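Local coordinates for fructokinase (Vibrio cholerae serotype O1, PDB 5EYN), which catalyses the ATP-dependent phosphorylation of fructose, as a sugar kinase of the PfkB (ribokinase-like) family, at residues 20-24 with 137-141; 66-72 with 92-98; 228-232 with 242-246. All coordinates share one frame. Residues are numbered along the deposited sequence.

Interaction 1. Residues 20-24 with 137-141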
loop_
_atom_site.group_PDB
_atom_site.type_symbol
_atom_site.label_atom_id
_atom_site.label_comp_id
_atom_site.label_asym_id
_atom_site.label_seq_id
_atom_site.Cartn_x
_atom_site.Cartn_y
_atom_site.Cartn_z
ATOM N N ARG A 20 30.332 -11.567 -9.263
ATOM C CA ARG A 20 29.243 -10.841 -8.621
ATOM C C ARG A 20 28.081 -10.688 -9.581
ATOM O O ARG A 20 28.277 -10.366 -10.753
ATOM C CB ARG A 20 29.717 -9.454 -8.203
ATOM C CG ARG A 20 28.635 -8.615 -7.563
ATOM C CD ARG A 20 29.176 -7.267 -7.113
ATOM N NE ARG A 20 30.041 -7.389 -5.945
ATOM C CZ ARG A 20 31.364 -7.238 -5.940
ATOM N NH1 ARG A 20 32.028 -6.947 -7.048
ATOM N NH2 ARG A 20 32.037 -7.379 -4.807
ATOM N N VAL A 21 26.879 -10.938 -9.075
ATOM C CA VAL A 21 25.650 -10.651 -9.801
ATOM C C VAL A 21 24.982 -9.453 -9.151
ATOM O O VAL A 21 24.630 -9.497 -7.969
ATOM C CB VAL A 21 24.693 -11.843 -9.804
ATOM C CG1 VAL A 21 23.446 -11.531 -10.628
ATOM C CG2 VAL A 21 25.391 -13.103 -10.310
ATOM N N TRP A 22 24.808 -8.386 -9.932
ATOM C CA TRP A 22 24.082 -7.194 -9.514
ATOM C C TRP A 22 22.629 -7.338 -9.906
ATOM O O TRP A 22 22.321 -7.725 -11.029
ATOM C CB TRP A 22 24.643 -5.955 -10.222
ATOM C CG TRP A 22 25.977 -5.481 -9.737
ATOM C CD1 TRP A 22 27.184 -5.678 -10.347
ATOM C CD2 TRP A 22 26.249 -4.715 -8.554
ATOM N NE1 TRP A 22 28.175 -5.086 -9.626
ATOM C CE2 TRP A 22 27.637 -4.490 -8.518
ATOM C CE3 TRP A 22 25.458 -4.209 -7.518
ATOM C CZ2 TRP A 22 28.249 -3.777 -7.492
ATOM C CZ3 TRP A 22 26.067 -3.506 -6.504
ATOM C CH2 TRP A 22 27.442 -3.293 -6.498
ATOM N N LEU A 23 21.753 -7.005 -8.970
ATOM C CA LEU A 23 20.318 -6.967 -9.174
ATOM C C LEU A 23 19.871 -5.530 -8.946
ATOM O O LEU A 23 20.341 -4.868 -8.032
ATOM C CB LEU A 23 19.602 -7.908 -8.186
ATOM C CG LEU A 23 19.834 -9.423 -8.255
ATOM C CD1 LEU A 23 19.703 -9.960 -9.646
ATOM C CD2 LEU A 23 21.206 -9.785 -7.687
ATOM N N THR A 24 18.958 -5.056 -9.772
ATOM C CA THR A 24 18.400 -3.737 -9.571
ATOM C C THR A 24 16.919 -3.748 -9.885
ATOM O O THR A 24 16.459 -4.557 -10.686
ATOM C CB THR A 24 19.122 -2.684 -10.441
ATOM O OG1 THR A 24 18.607 -1.387 -10.174
ATOM C CG2 THR A 24 18.967 -2.957 -11.937
ATOM N N GLU A 137 31.191 -9.269 -14.417
ATOM C CA GLU A 137 30.031 -9.240 -13.548
ATOM C C GLU A 137 28.758 -9.410 -14.360
ATOM O O GLU A 137 28.747 -9.240 -15.581
ATOM C CB GLU A 137 29.989 -7.940 -12.744
ATOM C CG GLU A 137 31.101 -7.845 -11.704
ATOM C CD GLU A 137 31.035 -6.570 -10.880
ATOM O OE1 GLU A 137 30.437 -5.579 -11.342
ATOM O OE2 GLU A 137 31.599 -6.551 -9.772
ATOM N N TRP A 138 27.681 -9.727 -13.653
ATOM C CA TRP A 138 26.350 -9.836 -14.237
ATOM C C TRP A 138 25.468 -8.721 -13.702
ATOM O O TRP A 138 25.630 -8.274 -12.570
ATOM C CB TRP A 138 25.706 -11.196 -13.894
ATOM C CG TRP A 138 26.236 -12.304 -14.711
ATOM C CD1 TRP A 138 27.375 -13.014 -14.500
ATOM C CD2 TRP A 138 25.648 -12.821 -15.902
ATOM N NE1 TRP A 138 27.535 -13.948 -15.497
ATOM C CE2 TRP A 138 26.483 -13.850 -16.369
ATOM C CE3 TRP A 138 24.495 -12.510 -16.627
ATOM C CZ2 TRP A 138 26.213 -14.558 -17.528
ATOM C CZ3 TRP A 138 24.226 -13.215 -17.782
ATOM C CH2 TRP A 138 25.086 -14.223 -18.225
ATOM N N LEU A 139 24.531 -8.291 -14.540
ATOM C CA LEU A 139 23.462 -7.389 -14.133
ATOM C C LEU A 139 22.148 -8.012 -14.571
ATOM O O LEU A 139 21.987 -8.339 -15.745
ATOM C CB LEU A 139 23.627 -6.024 -14.804
ATOM C CG LEU A 139 22.490 -5.024 -14.584
ATOM C CD1 LEU A 139 22.427 -4.591 -13.147
ATOM C CD2 LEU A 139 22.693 -3.821 -15.498
ATOM N N HIS A 140 21.215 -8.181 -13.633
ATOM C CA HIS A 140 19.885 -8.675 -13.959
ATOM C C HIS A 140 18.823 -7.615 -13.703
ATOM O O HIS A 140 18.836 -6.947 -12.664
ATOM C CB HIS A 140 19.562 -9.914 -13.133
ATOM C CG HIS A 140 18.207 -10.474 -13.393
ATOM N ND1 HIS A 140 17.890 -11.130 -14.563
ATOM C CD2 HIS A 140 17.065 -10.428 -12.662
ATOM C CE1 HIS A 140 16.618 -11.487 -14.533
ATOM N NE2 HIS A 140 16.096 -11.087 -13.384
ATOM N N VAL A 141 17.922 -7.491 -14.677
ATOM C CA VAL A 141 16.888 -6.463 -14.732
ATOM C C VAL A 141 15.549 -7.086 -15.108
ATOM O O VAL A 141 15.515 -8.037 -15.885
ATOM C CB VAL A 141 17.276 -5.376 -15.825
ATOM C CG1 VAL A 141 16.199 -4.313 -15.997
ATOM C CG2 VAL A 141 18.623 -4.748 -15.505
#

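Interaction 2. Residues 66-72 with 92-98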
loop_
_atom_site.group_PDB
_atom_site.type_symbol
_atom_site.label_atom_id
_atom_site.label_comp_id
_atom_site.label_asym_id
_atom_site.label_seq_id
_atom_site.Cartn_x
_atom_site.Cartn_y
_atom_site.Cartn_z
ATOM N N ARG A 66 16.177 1.796 -5.071
ATOM C CA ARG A 66 15.540 2.617 -4.053
ATOM C C ARG A 66 14.308 1.946 -3.496
ATOM O O ARG A 66 13.481 1.414 -4.236
ATOM C CB ARG A 66 15.090 3.961 -4.607
ATOM C CG ARG A 66 16.213 4.852 -5.036
ATOM C CD ARG A 66 15.750 6.239 -5.414
ATOM N NE ARG A 66 16.916 7.020 -5.785
ATOM C CZ ARG A 66 17.200 8.240 -5.352
ATOM N NH1 ARG A 66 16.388 8.881 -4.518
ATOM N NH2 ARG A 66 18.307 8.835 -5.774
ATOM N N VAL A 67 14.196 1.993 -2.177
ATOM C CA VAL A 67 12.933 1.754 -1.497
ATOM C C VAL A 67 12.533 3.020 -0.756
ATOM O O VAL A 67 13.233 4.025 -0.813
ATOM C CB VAL A 67 13.028 0.582 -0.508
ATOM C CG1 VAL A 67 13.179 -0.734 -1.265
ATOM C CG2 VAL A 67 14.162 0.800 0.495
ATOM N N GLY A 68 11.388 2.991 -0.092
ATOM C CA GLY A 68 10.953 4.149 0.648
ATOM C C GLY A 68 11.488 4.176 2.059
ATOM O O GLY A 68 11.851 3.141 2.615
ATOM N N ASN A 69 11.535 5.376 2.625
ATOM C CA ASN A 69 11.852 5.572 4.027
ATOM C C ASN A 69 10.598 5.304 4.835
ATOM O O ASN A 69 9.905 6.227 5.271
ATOM C CB ASN A 69 12.344 6.996 4.253
ATOM C CG ASN A 69 12.863 7.215 5.650
ATOM O OD1 ASN A 69 12.978 6.277 6.438
ATOM N ND2 ASN A 69 13.185 8.463 5.971
ATOM N N ASP A 70 10.300 4.021 4.991
ATOM C CA ASP A 70 9.091 3.572 5.656
ATOM C C ASP A 70 9.363 2.178 6.191
ATOM O O ASP A 70 10.400 1.578 5.878
ATOM C CB ASP A 70 7.887 3.589 4.696
ATOM C CG ASP A 70 8.196 2.973 3.351
ATOM O OD1 ASP A 70 8.027 3.672 2.328
ATOM O OD2 ASP A 70 8.594 1.795 3.303
ATOM N N PRO A 71 8.452 1.662 7.022
ATOM C CA PRO A 71 8.729 0.360 7.635
ATOM C C PRO A 71 8.933 -0.736 6.597
ATOM O O PRO A 71 9.746 -1.618 6.811
ATOM C CB PRO A 71 7.478 0.112 8.492
ATOM C CG PRO A 71 7.039 1.474 8.882
ATOM C CD PRO A 71 7.287 2.320 7.646
ATOM N N PHE A 72 8.224 -0.680 5.478
ATOM C CA PHE A 72 8.364 -1.721 4.474
ATOM C C PHE A 72 9.748 -1.662 3.815
ATOM O O PHE A 72 10.374 -2.701 3.546
ATOM C CB PHE A 72 7.263 -1.637 3.425
ATOM C CG PHE A 72 5.929 -2.159 3.891
ATOM C CD1 PHE A 72 5.738 -2.646 5.182
ATOM C CD2 PHE A 72 4.866 -2.178 3.018
ATOM C CE1 PHE A 72 4.505 -3.125 5.573
ATOM C CE2 PHE A 72 3.634 -2.650 3.410
ATOM C CZ PHE A 72 3.450 -3.119 4.689
ATOM N N PHE A 92 17.260 4.816 0.407
ATOM C CA PHE A 92 15.920 5.230 0.749
ATOM C C PHE A 92 15.610 6.516 0.018
ATOM O O PHE A 92 16.320 7.517 0.173
ATOM C CB PHE A 92 15.817 5.384 2.266
ATOM C CG PHE A 92 16.081 4.104 2.992
ATOM C CD1 PHE A 92 15.037 3.253 3.303
ATOM C CD2 PHE A 92 17.371 3.720 3.305
ATOM C CE1 PHE A 92 15.268 2.060 3.945
ATOM C CE2 PHE A 92 17.613 2.519 3.957
ATOM C CZ PHE A 92 16.559 1.688 4.273
ATOM N N ASP A 93 14.585 6.480 -0.823
ATOM C CA ASP A 93 14.109 7.701 -1.460
ATOM C C ASP A 93 13.518 8.613 -0.400
ATOM O O ASP A 93 12.842 8.142 0.524
ATOM C CB ASP A 93 13.043 7.392 -2.507
ATOM C CG ASP A 93 12.695 8.597 -3.344
ATOM O OD1 ASP A 93 13.416 8.852 -4.328
ATOM O OD2 ASP A 93 11.715 9.299 -3.019
ATOM N N PRO A 94 13.764 9.922 -0.526
ATOM C CA PRO A 94 13.277 10.847 0.503
ATOM C C PRO A 94 11.757 11.034 0.536
ATOM O O PRO A 94 11.225 11.433 1.567
ATOM C CB PRO A 94 13.978 12.167 0.147
ATOM C CG PRO A 94 14.375 12.031 -1.276
ATOM C CD PRO A 94 14.650 10.589 -1.501
ATOM N N VAL A 95 11.073 10.734 -0.559
ATOM C CA VAL A 95 9.672 11.122 -0.703
ATOM C C VAL A 95 8.729 9.944 -0.954
ATOM O O VAL A 95 7.642 9.873 -0.396
ATOM C CB VAL A 95 9.530 12.149 -1.862
ATOM C CG1 VAL A 95 8.064 12.340 -2.259
ATOM C CG2 VAL A 95 10.176 13.475 -1.481
ATOM N N HIS A 96 9.140 9.024 -1.806
ATOM C CA HIS A 96 8.234 8.007 -2.307
ATOM C C HIS A 96 8.255 6.734 -1.472
ATOM O O HIS A 96 9.248 6.403 -0.853
ATOM C CB HIS A 96 8.573 7.732 -3.768
ATOM C CG HIS A 96 8.482 8.954 -4.617
ATOM N ND1 HIS A 96 7.276 9.447 -5.058
ATOM C CD2 HIS A 96 9.432 9.804 -5.072
ATOM C CE1 HIS A 96 7.488 10.549 -5.756
ATOM N NE2 HIS A 96 8.789 10.780 -5.789
ATOM N N ARG A 97 7.139 6.024 -1.484
ATOM C CA ARG A 97 6.921 4.863 -0.657
ATOM C C ARG A 97 7.369 3.569 -1.326
ATOM O O ARG A 97 7.399 3.439 -2.544
ATOM C CB ARG A 97 5.433 4.787 -0.321
ATOM C CG ARG A 97 5.004 5.846 0.689
ATOM C CD ARG A 97 5.232 5.312 2.074
ATOM N NE ARG A 97 5.137 6.334 3.090
ATOM C CZ ARG A 97 6.167 6.999 3.584
ATOM N NH1 ARG A 97 7.397 6.766 3.144
ATOM N NH2 ARG A 97 5.962 7.914 4.521
ATOM N N THR A 98 7.716 2.602 -0.491
ATOM C CA THR A 98 8.035 1.252 -0.930
ATOM C C THR A 98 6.859 0.564 -1.591
ATOM O O THR A 98 5.713 0.643 -1.131
ATOM C CB THR A 98 8.489 0.417 0.260
ATOM O OG1 THR A 98 9.582 1.076 0.889
ATOM C CG2 THR A 98 8.901 -0.989 -0.156
HETATM O O HOH W 1 10.363 7.710 1.207
#

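Interaction 3. Residues 228-232 with 242-246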
loop_
_atom_site.group_PDB
_atom_site.type_symbol
_atom_site.label_atom_id
_atom_site.label_comp_id
_atom_site.label_asym_id
_atom_site.label_seq_id
_atom_site.Cartn_x
_atom_site.Cartn_y
_atom_site.Cartn_z
ATOM N N ILE A 228 20.190 -13.093 -29.703
ATOM C CA ILE A 228 20.338 -13.215 -28.260
ATOM C C ILE A 228 21.095 -14.504 -27.962
ATOM O O ILE A 228 20.709 -15.569 -28.421
ATOM C CB ILE A 228 18.966 -13.267 -27.545
ATOM C CG1 ILE A 228 18.104 -12.049 -27.899
ATOM C CG2 ILE A 228 19.135 -13.321 -26.054
ATOM C CD1 ILE A 228 16.650 -12.271 -27.609
ATOM N N PRO A 229 22.191 -14.413 -27.206
ATOM C CA PRO A 229 23.018 -15.597 -26.962
ATOM C C PRO A 229 22.265 -16.731 -26.264
ATOM O O PRO A 229 22.429 -17.888 -26.645
ATOM C CB PRO A 229 24.146 -15.052 -26.086
ATOM C CG PRO A 229 24.251 -13.626 -26.474
ATOM C CD PRO A 229 22.840 -13.187 -26.719
ATOM N N LEU A 230 21.439 -16.401 -25.280
ATOM C CA LEU A 230 20.682 -17.409 -24.564
ATOM C C LEU A 230 19.287 -16.915 -24.263
ATOM O O LEU A 230 19.115 -15.896 -23.604
ATOM C CB LEU A 230 21.379 -17.768 -23.258
ATOM C CG LEU A 230 20.614 -18.680 -22.294
ATOM C CD1 LEU A 230 20.235 -20.006 -22.956
ATOM C CD2 LEU A 230 21.443 -18.925 -21.053
ATOM N N VAL A 231 18.294 -17.650 -24.752
ATOM C CA VAL A 231 16.899 -17.387 -24.445
ATOM C C VAL A 231 16.367 -18.616 -23.739
ATOM O O VAL A 231 16.587 -19.750 -24.170
ATOM C CB VAL A 231 16.063 -17.117 -25.716
ATOM C CG1 VAL A 231 14.584 -17.098 -25.400
ATOM C CG2 VAL A 231 16.463 -15.798 -26.354
ATOM N N VAL A 232 15.670 -18.388 -22.636
ATOM C CA VAL A 232 15.019 -19.461 -21.927
ATOM C C VAL A 232 13.544 -19.109 -21.850
ATOM O O VAL A 232 13.194 -17.982 -21.514
ATOM C CB VAL A 232 15.600 -19.621 -20.528
ATOM C CG1 VAL A 232 14.880 -20.732 -19.793
ATOM C CG2 VAL A 232 17.077 -19.904 -20.613
ATOM N N VAL A 242 15.247 -24.125 -23.947
ATOM C CA VAL A 242 16.528 -23.438 -23.978
ATOM C C VAL A 242 16.913 -23.223 -25.434
ATOM O O VAL A 242 17.017 -24.177 -26.196
ATOM C CB VAL A 242 17.604 -24.276 -23.271
ATOM C CG1 VAL A 242 18.932 -23.550 -23.275
ATOM C CG2 VAL A 242 17.176 -24.616 -21.844
ATOM N N ALA A 243 17.061 -21.962 -25.821
ATOM C CA ALA A 243 17.356 -21.614 -27.204
ATOM C C ALA A 243 18.678 -20.862 -27.278
ATOM O O ALA A 243 18.834 -19.779 -26.705
ATOM C CB ALA A 243 16.237 -20.773 -27.807
ATOM N N THR A 244 19.625 -21.471 -27.974
ATOM C CA THR A 244 20.928 -20.883 -28.232
ATOM C C THR A 244 21.122 -20.960 -29.739
ATOM O O THR A 244 20.306 -21.539 -30.426
ATOM C CB THR A 244 22.020 -21.646 -27.487
ATOM O OG1 THR A 244 21.938 -23.029 -27.838
ATOM C CG2 THR A 244 21.836 -21.480 -25.990
ATOM N N PRO A 245 22.191 -20.356 -30.276
ATOM C CA PRO A 245 22.274 -20.369 -31.742
ATOM C C PRO A 245 22.228 -21.780 -32.348
ATOM O O PRO A 245 22.982 -22.677 -31.980
ATOM C CB PRO A 245 23.608 -19.676 -32.018
ATOM C CG PRO A 245 23.766 -18.742 -30.857
ATOM C CD PRO A 245 23.203 -19.478 -29.669
ATOM N N ASN A 246 21.284 -21.951 -33.263
ATOM C CA ASN A 246 21.072 -23.193 -33.981
ATOM C C ASN A 246 20.722 -24.387 -33.096
ATOM O O ASN A 246 20.886 -25.530 -33.498
ATOM C CB ASN A 246 22.293 -23.473 -34.854
ATOM C CG ASN A 246 22.648 -22.285 -35.709
ATOM O OD1 ASN A 246 21.766 -21.611 -36.241
ATOM N ND2 ASN A 246 23.925 -21.987 -35.802
HETATM O O HOH W 2 18.869 -17.548 -28.525
#

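Interaction 1. Residues 20-24 with 137-141
Parallel strands pair by a simple rule, which residues 20-24 and 137-141 follow: alternate residues of one strand give both NH and CO to the partner. Trp-22 uses both its backbone groups, N donating to Trp-138 O (2.8 Å) and O accepting from His-140 N (2.9 Å). Trp-138 N is satisfied by Arg-20 O (3.0 Å), whereas the last rung, Thr-24 N to His-140 O at 3.5 Å, is weak. Val-21 and Leu-23 turn their backbone polar groups the other way, to Arg-60 and strand 61-68. These are among the inner strands of the Rossmann-like sheet of the ribokinase fold, 21-24 lying between 61-68 and 138-142. At the start of strand 138-142 the Glu-137 carboxylate serves three donors: OE2 takes a salt bridge from Arg-20 NH1 (2.8 Å), and OE1 accepts Trp-22 NE1 (2.9 Å) and the backbone N of Gln-134. On one face Trp-22 CB meets Leu-139 CD1 at 3.9 Å; on the other, Leu-23 CD1 lies 3.5 Å from His-140 CB. Thr-24 OG1 is satisfied by Phe-64 O and His-140 ND1 by Ser-170 OG, the His-140 side chain lying about 6 Å from those of fructose-binding Asp-266 and calcium-binding Asn-174.

Interaction 2. Residues 66-72 with 92-98
A largely polar contact sits at the C-terminal ends of the two strands of the beta-alpha-beta unit 61-68, 71-82 and 86-93, at the edge of the large sheet. Asp-93 N donates to Val-67 O (2.8 Å), with Val-67 CG2 against Phe-92 CD1 (3.8 Å), after which 94-96 loops away and 97-98 returns alongside Gly-68; a water links Asn-69 N to Asp-93 O and His-96 O. Thr-98 OG1 accepts from Gly-68 N (2.8 Å) and donates to Asp-70 OD2 (2.7 Å), while Thr-98 N reaches Asp-70 OD1 (3.0 Å). Asp-70 also N-caps helix 71-82, bonding Gly-73 N. Gly-68 CA is 3.2 Å from His-96 O; a CB would clash with it, Thr-98 N and Asp-70 OD1. Asp-93 OD2 folds the following turn as an Asx motif, and its OD1 meets Arg-66 NH1 (3.0 Å), an arginine also paired with Asp-129. Each carboxylate thus serves several donors, and Arg-97, its NH1 3.3 Å from Asp-70 OD1, carries the Asp-70 network to Glu-178 of the second subunit.

Interaction 3. Residues 228-232 with 242-246
Backbone hydrogen bonds come first. Val-231 and Ala-243 form an antiparallel hydrogen-bonded pair, with Val-231 N to Ala-243 O at 2.9 Å and Ala-243 N to Val-231 O at 2.8 Å, both close to linear. The next pair toward the turn, Val-232 with Val-242, is non-hydrogen-bonded. In the other direction Pro-229 and Pro-245 have no NH to give, and a water donates to Ile-228 O (2.7 Å) and Ala-243 O (2.9 Å), so that Ala-243 O accepts twice. Apolar contacts are modest. On one face Leu-230 CD1 touches Val-242 CG1 (3.8 Å) and Thr-244 CG2 (3.7 Å), and Leu-230 and Val-242 both rest on Ile-288 of helix 285-302; on the other, Val-231 CB faces Ala-243 CB at 4.2 Å. The axes of strands 230-232 and 242-244 lie 4.8 Å apart and run at 162°. Such a pairing typifies a beta hairpin, here one that itself binds ADP through Thr-234, Gly-236 and Gly-239, with the Val-242 side chain about 10 Å from the bound nucleotide, and with which the ribokinase-like sheet turns from parallel to antiparallel.

How the interactions relate
One nine-strand sheet carries all three contacts, which sample its inner strands and its two flanks. Interaction 1 is the buried one, about 10 Å from the centre of the chain, whereas interactions 2 and 3, both partly buried, lie about 21 and 18 Å out on opposite sides of that centre, their own centres about 38 Å apart. Strands 21-24 and 61-68 are sheet neighbours, so interactions 1 and 2 share a framework, and along the chain the second is nested within the loop closed by the first. Chemistry follows place: regular parallel bonding with one buried carboxylate among the inner strands, carboxylate-centred networks where strands end near the second subunit, and sparse antiparallel bonding with a water in the hairpin.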